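Cupin 2 conserved barrel domain protein (Planctomyces limnophilus, PDB 4H7L) is of unknown function but binds a copper(II) ion inside a cupin barrel, as a member of the Pac13-like cupins. Local coordinates at residues B[52-57]-B[104-109]; B[70-75]-B[88-93]. One frame throughout, in Å; residues are numbered along the deposited sequence.

Interaction 1. Residues B[52-57]-B[104-109]. With CU (copper (II) ion), chain D.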
loop_
_atom_site.group_PDB
_atom_site.type_symbol
_atom_site.label_atom_id
_atom_site.label_comp_id
_atom_site.label_asym_id
_atom_site.label_seq_id
_atom_site.Cartn_x
_atom_site.Cartn_y
_atom_site.Cartn_z
ATOM N N THR B 52 -7.197 1.101 7.366
ATOM C CA THR B 52 -7.518 1.958 8.497
ATOM C C THR B 52 -8.734 2.837 8.258
ATOM O O THR B 52 -8.837 3.516 7.238
ATOM C CB THR B 52 -6.323 2.868 8.843
ATOM O OG1 THR B 52 -5.196 2.065 9.214
ATOM C CG2 THR B 52 -6.670 3.806 9.986
ATOM N N GLN B 53 -9.645 2.825 9.224
ATOM C CA GLN B 53 -10.833 3.664 9.188
ATOM C C GLN B 53 -10.627 4.906 10.044
ATOM O O GLN B 53 -10.478 4.808 11.262
ATOM C CB GLN B 53 -12.044 2.884 9.707
ATOM C CG GLN B 53 -12.368 1.630 8.913
ATOM C CD GLN B 53 -12.912 1.947 7.539
ATOM O OE1 GLN B 53 -12.960 3.109 7.134
ATOM N NE2 GLN B 53 -13.334 0.918 6.814
ATOM N N ILE B 54 -10.619 6.073 9.406
ATOM C CA ILE B 54 -10.543 7.337 10.129
ATOM C C ILE B 54 -11.955 7.759 10.515
ATOM O O ILE B 54 -12.751 8.141 9.655
ATOM C CB ILE B 54 -9.920 8.462 9.281
ATOM C CG1 ILE B 54 -8.719 7.949 8.478
ATOM C CG2 ILE B 54 -9.520 9.632 10.173
ATOM C CD1 ILE B 54 -7.590 7.420 9.326
ATOM N N THR B 55 -12.264 7.678 11.803
ATOM C CA THR B 55 -13.607 7.981 12.288
ATOM C C THR B 55 -13.641 9.180 13.233
ATOM O O THR B 55 -14.692 9.793 13.425
ATOM C CB THR B 55 -14.211 6.769 13.016
ATOM O OG1 THR B 55 -13.267 6.266 13.972
ATOM C CG2 THR B 55 -14.560 5.666 12.025
ATOM N N LYS B 56 -12.496 9.516 13.820
ATOM C CA LYS B 56 -12.436 10.589 14.802
ATOM C C LYS B 56 -11.174 11.435 14.633
ATOM O O LYS B 56 -10.189 10.995 14.040
ATOM C CB LYS B 56 -12.519 10.011 16.221
ATOM C CG LYS B 56 -11.507 8.912 16.531
ATOM C CD LYS B 56 -12.001 8.004 17.660
ATOM C CE LYS B 56 -10.903 7.072 18.159
ATOM N NZ LYS B 56 -11.448 5.854 18.824
ATOM N N ALA B 57 -11.220 12.657 15.152
ATOM C CA ALA B 57 -10.093 13.576 15.067
ATOM C C ALA B 57 -8.958 13.096 15.966
ATOM O O ALA B 57 -9.194 12.462 16.992
ATOM C CB ALA B 57 -10.529 14.977 15.463
ATOM N N HIS B 104 1.906 15.051 10.849
ATOM C CA HIS B 104 0.775 14.704 10.002
ATOM C C HIS B 104 -0.445 14.235 10.777
ATOM O O HIS B 104 -0.338 13.745 11.902
ATOM C CB HIS B 104 1.177 13.624 8.984
ATOM C CG HIS B 104 1.581 12.321 9.604
ATOM N ND1 HIS B 104 2.815 12.126 10.184
ATOM C CD2 HIS B 104 0.919 11.144 9.725
ATOM C CE1 HIS B 104 2.895 10.890 10.644
ATOM N NE2 HIS B 104 1.757 10.273 10.381
ATOM N N ARG B 105 -1.608 14.400 10.152
ATOM C CA ARG B 105 -2.854 13.816 10.631
ATOM C C ARG B 105 -3.931 14.003 9.575
ATOM O O ARG B 105 -3.814 14.866 8.706
ATOM C CB ARG B 105 -3.313 14.468 11.928
ATOM C CG ARG B 105 -3.686 15.922 11.772
ATOM C CD ARG B 105 -4.619 16.376 12.870
ATOM N NE ARG B 105 -4.835 17.814 12.797
ATOM C CZ ARG B 105 -5.300 18.557 13.792
ATOM N NH1 ARG B 105 -5.602 18.005 14.959
ATOM N NH2 ARG B 105 -5.456 19.862 13.620
ATOM N N ILE B 106 -4.979 13.191 9.653
ATOM C CA ILE B 106 -6.119 13.331 8.761
ATOM C C ILE B 106 -7.274 14.029 9.476
ATOM O O ILE B 106 -7.454 13.888 10.684
ATOM C CB ILE B 106 -6.564 11.969 8.208
ATOM C CG1 ILE B 106 -5.576 11.511 7.136
ATOM C CG2 ILE B 106 -7.965 12.057 7.619
ATOM C CD1 ILE B 106 -5.844 10.129 6.593
ATOM N N VAL B 107 -8.045 14.793 8.714
ATOM C CA VAL B 107 -9.149 15.572 9.257
ATOM C C VAL B 107 -10.408 15.217 8.484
ATOM O O VAL B 107 -10.423 15.284 7.256
ATOM C CB VAL B 107 -8.864 17.078 9.139
ATOM C CG1 VAL B 107 -10.059 17.895 9.601
ATOM C CG2 VAL B 107 -7.620 17.439 9.941
ATOM N N GLY B 108 -11.458 14.831 9.202
ATOM C CA GLY B 108 -12.666 14.327 8.573
ATOM C C GLY B 108 -12.559 12.828 8.373
ATOM O O GLY B 108 -11.497 12.246 8.590
ATOM N N GLU B 109 -13.649 12.195 7.952
ATOM C CA GLU B 109 -13.673 10.743 7.829
ATOM C C GLU B 109 -13.010 10.271 6.538
ATOM O O GLU B 109 -13.006 10.977 5.532
ATOM C CB GLU B 109 -15.106 10.224 7.907
ATOM C CG GLU B 109 -15.783 10.515 9.238
ATOM C CD GLU B 109 -16.805 9.458 9.625
ATOM O OE1 GLU B 109 -16.656 8.296 9.191
ATOM O OE2 GLU B 109 -17.756 9.790 10.364
HETATM CU CU CU D . 1.426 8.262 11.327
#

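Interaction 2. Residues B[70-75]-B[88-93]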
loop_
_atom_site.group_PDB
_atom_site.type_symbol
_atom_site.label_atom_id
_atom_site.label_comp_id
_atom_site.label_asym_id
_atom_site.label_seq_id
_atom_site.Cartn_x
_atom_site.Cartn_y
_atom_site.Cartn_z
ATOM N N TYR B 70 0.152 6.710 2.735
ATOM C CA TYR B 70 -1.295 6.567 2.770
ATOM C C TYR B 70 -1.828 6.473 1.348
ATOM O O TYR B 70 -1.389 7.206 0.465
ATOM C CB TYR B 70 -1.944 7.769 3.462
ATOM C CG TYR B 70 -1.637 7.927 4.939
ATOM C CD1 TYR B 70 -0.777 7.062 5.599
ATOM C CD2 TYR B 70 -2.226 8.947 5.676
ATOM C CE1 TYR B 70 -0.507 7.216 6.950
ATOM C CE2 TYR B 70 -1.965 9.105 7.025
ATOM C CZ TYR B 70 -1.105 8.238 7.656
ATOM O OH TYR B 70 -0.844 8.393 9.000
ATOM N N VAL B 71 -2.763 5.564 1.123
ATOM C CA VAL B 71 -3.503 5.529 -0.132
ATOM C C VAL B 71 -4.990 5.647 0.166
ATOM O O VAL B 71 -5.589 4.729 0.726
ATOM C CB VAL B 71 -3.264 4.219 -0.903
ATOM C CG1 VAL B 71 -4.030 4.236 -2.216
ATOM C CG2 VAL B 71 -1.783 4.006 -1.152
ATOM N N VAL B 72 -5.589 6.771 -0.214
ATOM C CA VAL B 72 -7.002 7.010 0.073
ATOM C C VAL B 72 -7.915 6.143 -0.792
ATOM O O VAL B 72 -7.828 6.171 -2.017
ATOM C CB VAL B 72 -7.383 8.481 -0.149
ATOM C CG1 VAL B 72 -8.866 8.688 0.128
ATOM C CG2 VAL B 72 -6.540 9.389 0.731
ATOM N N LEU B 73 -8.794 5.380 -0.148
ATOM C CA LEU B 73 -9.754 4.545 -0.863
ATOM C C LEU B 73 -11.123 5.220 -0.943
ATOM O O LEU B 73 -11.812 5.130 -1.959
ATOM C CB LEU B 73 -9.872 3.171 -0.197
ATOM C CG LEU B 73 -8.576 2.352 -0.157
ATOM C CD1 LEU B 73 -8.862 0.917 0.247
ATOM C CD2 LEU B 73 -7.849 2.392 -1.493
ATOM N N ASP B 74 -11.517 5.888 0.134
ATOM C CA ASP B 74 -12.700 6.740 0.104
ATOM C C ASP B 74 -12.554 7.832 1.153
ATOM O O ASP B 74 -11.651 7.785 1.986
ATOM C CB ASP B 74 -13.983 5.930 0.328
ATOM C CG ASP B 74 -14.082 5.356 1.730
ATOM O OD1 ASP B 74 -14.393 4.151 1.855
ATOM O OD2 ASP B 74 -13.872 6.106 2.708
ATOM N N HIS B 75 -13.437 8.819 1.108
ATOM C CA HIS B 75 -13.354 9.934 2.034
ATOM C C HIS B 75 -14.653 10.715 2.055
ATOM O O HIS B 75 -15.422 10.687 1.095
ATOM C CB HIS B 75 -12.209 10.861 1.633
ATOM C CG HIS B 75 -12.425 11.545 0.319
ATOM N ND1 HIS B 75 -13.180 12.691 0.195
ATOM C CD2 HIS B 75 -11.993 11.243 -0.927
ATOM C CE1 HIS B 75 -13.200 13.068 -1.071
ATOM N NE2 HIS B 75 -12.487 12.205 -1.773
ATOM N N TYR B 88 -4.291 19.767 2.711
ATOM C CA TYR B 88 -4.600 19.344 1.349
ATOM C C TYR B 88 -5.823 18.439 1.337
ATOM O O TYR B 88 -5.968 17.578 2.199
ATOM C CB TYR B 88 -3.423 18.583 0.743
ATOM C CG TYR B 88 -2.131 19.354 0.753
ATOM C CD1 TYR B 88 -1.824 20.250 -0.264
ATOM C CD2 TYR B 88 -1.212 19.187 1.778
ATOM C CE1 TYR B 88 -0.639 20.955 -0.260
ATOM C CE2 TYR B 88 -0.027 19.894 1.793
ATOM C CZ TYR B 88 0.258 20.770 0.771
ATOM O OH TYR B 88 1.441 21.468 0.787
ATOM N N PRO B 89 -6.705 18.623 0.346
ATOM C CA PRO B 89 -7.916 17.802 0.235
ATOM C C PRO B 89 -7.628 16.360 -0.169
ATOM O O PRO B 89 -6.731 16.105 -0.973
ATOM C CB PRO B 89 -8.716 18.506 -0.863
ATOM C CG PRO B 89 -7.700 19.241 -1.662
ATOM C CD PRO B 89 -6.648 19.667 -0.690
ATOM N N LEU B 90 -8.391 15.427 0.390
ATOM C CA LEU B 90 -8.281 14.027 0.009
ATOM C C LEU B 90 -9.118 13.748 -1.230
ATOM O O LEU B 90 -10.242 14.238 -1.350
ATOM C CB LEU B 90 -8.764 13.130 1.146
ATOM C CG LEU B 90 -8.020 13.280 2.470
ATOM C CD1 LEU B 90 -8.682 12.423 3.534
ATOM C CD2 LEU B 90 -6.556 12.908 2.309
ATOM N N THR B 91 -8.565 12.963 -2.148
ATOM C CA THR B 91 -9.324 12.469 -3.289
ATOM C C THR B 91 -9.077 10.974 -3.417
ATOM O O THR B 91 -8.126 10.446 -2.838
ATOM C CB THR B 91 -8.927 13.170 -4.602
ATOM O OG1 THR B 91 -7.624 12.736 -5.008
ATOM C CG2 THR B 91 -8.931 14.681 -4.430
ATOM N N LYS B 92 -9.935 10.294 -4.167
ATOM C CA LYS B 92 -9.812 8.852 -4.332
ATOM C C LYS B 92 -8.485 8.462 -4.976
ATOM O O LYS B 92 -8.073 9.032 -5.984
ATOM C CB LYS B 92 -10.974 8.306 -5.162
ATOM C CG LYS B 92 -12.253 8.098 -4.370
ATOM C CD LYS B 92 -13.277 7.323 -5.180
ATOM C CE LYS B 92 -14.461 6.893 -4.331
ATOM N NZ LYS B 92 -15.498 6.213 -5.157
ATOM N N LEU B 93 -7.824 7.479 -4.375
ATOM C CA LEU B 93 -6.564 6.949 -4.888
ATOM C C LEU B 93 -5.440 7.978 -4.864
ATOM O O LEU B 93 -4.462 7.868 -5.606
ATOM C CB LEU B 93 -6.747 6.389 -6.299
ATOM C CG LEU B 93 -7.677 5.179 -6.379
ATOM C CD1 LEU B 93 -7.828 4.722 -7.819
ATOM C CD2 LEU B 93 -7.164 4.042 -5.505
HETATM O O HOH W 1 -12.345 12.037 -4.917
#

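Interaction 1. Residues B[52-57]-B[104-109]
Ile54 meets Ile106 and Gly108 where strand 48-54 ends and strand 104-107 runs out into a loop. Apolar packing and backbone contacts carry it; no hydrogen bond crosses it. Earlier in the first segment, Gln53 OE1 is hydrogen-bonded to Thr111 OG1 of strand 110-117. Ile54 carries the contact. Its CG1 lies beside the backbone N (chi1 -41°), which leaves CG2 anti to that N and facing Ile106 and Gly108. Ile54 CG2 lies 3.8 Å from Ile106 CG2. The same Ile54 CG2 is 3.6 Å from Gly108 O. Ile54 CG1 is 4.1 Å from Ile106 CD1. The two isoleucines cross at about a right angle. The Ile54 carbonyl faces Glu109: its O lies 3.3 Å from Glu109 CA in a CA-H...O contact, with an angle of 137° at the hydrogen. Glu109 CB comes within 3.6 Å of the same oxygen. Thr55 makes a looser contact, CG2 to Glu109 OE1 at 4.4 Å.

At the far end of the second segment, His104 NE2 binds the copper(II) ion at 2.2 Å. His61, His63 and Glu68 complete the protein ligands. With NE2 on the metal and ND1 on Val102 O, the ring is held at both nitrogens. Arg105 NE forms a salt bridge with Glu82 OE1, and its NH1 is hydrogen-bonded to Ala58 O, just past the first segment. Three histidines and one glutamate around a metal inside a beta barrel are the classic cupin metal site, and the isoleucine pair belongs to the apolar packing beside it.

Interaction 2. Residues B[70-75]-B[88-93]
The carbonyl of Leu90 sits over one face of the His75 ring, with its O 3.0 Å above the ring plane and offset toward the rim. Leu90 O is 3.1 Å from His75 NE2, but the angle is too poor for a hydrogen bond. A water at the ring edge, in its plane, is hydrogen-bonded to His75 NE2 and accepts a bond from Lys92 N at 3.1 Å. It thus bridges the ring to the backbone. His75 CG lies between the backbone N and the carbonyl carbon (chi1 66°), which sets it against Leu90 CB.

The direct backbone link is Leu93 N to Val72 O, 2.7 Å long and bent to 145° at the hydrogen. Val72 packs its CB 3.4 Å from Thr91 O, and its CG2 3.9 Å from Leu90 CD2. These two side chains cross at about a right angle. Lys92 runs extended beyond CG, with its CG 3.8 Å from Leu73 O.

Leu73 packs on Leu73 of the second subunit, and Leu93 packs on Tyr51 of the second subunit. Leu73 and Asp74 form a classic beta bulge opposite Thr111, where the chain turns a corner. Strand 110-117 pairs with strands 67-72 and 74-75, and Leu90 also packs on Ile81 of strand 80-83.

Overall arrangement
Interaction 2 is nested inside the chain loop closed by interaction 1, and their centres are 11 Å apart. Tyr70 joins them: its OH is 3.3 Å from His104 CD2, and its CD2 is 3.9 Å from Ile106 CD1. The same hydroxyl is hydrogen-bonded to Glu68 OE2, so Tyr70 is a second-shell residue of the copper site. A further apolar link runs from Ile106 CG2 to Leu90 CD1 at 4.2 Å. Interaction 1 supplies a copper ligand directly. In interaction 2, Tyr70 at the start of segment 70-75 reaches the copper site. The packing around Leu90 lies farther out: the nearest Leu90 side-chain atom is about 13 Å from the copper. Interaction 2 also reaches the second subunit.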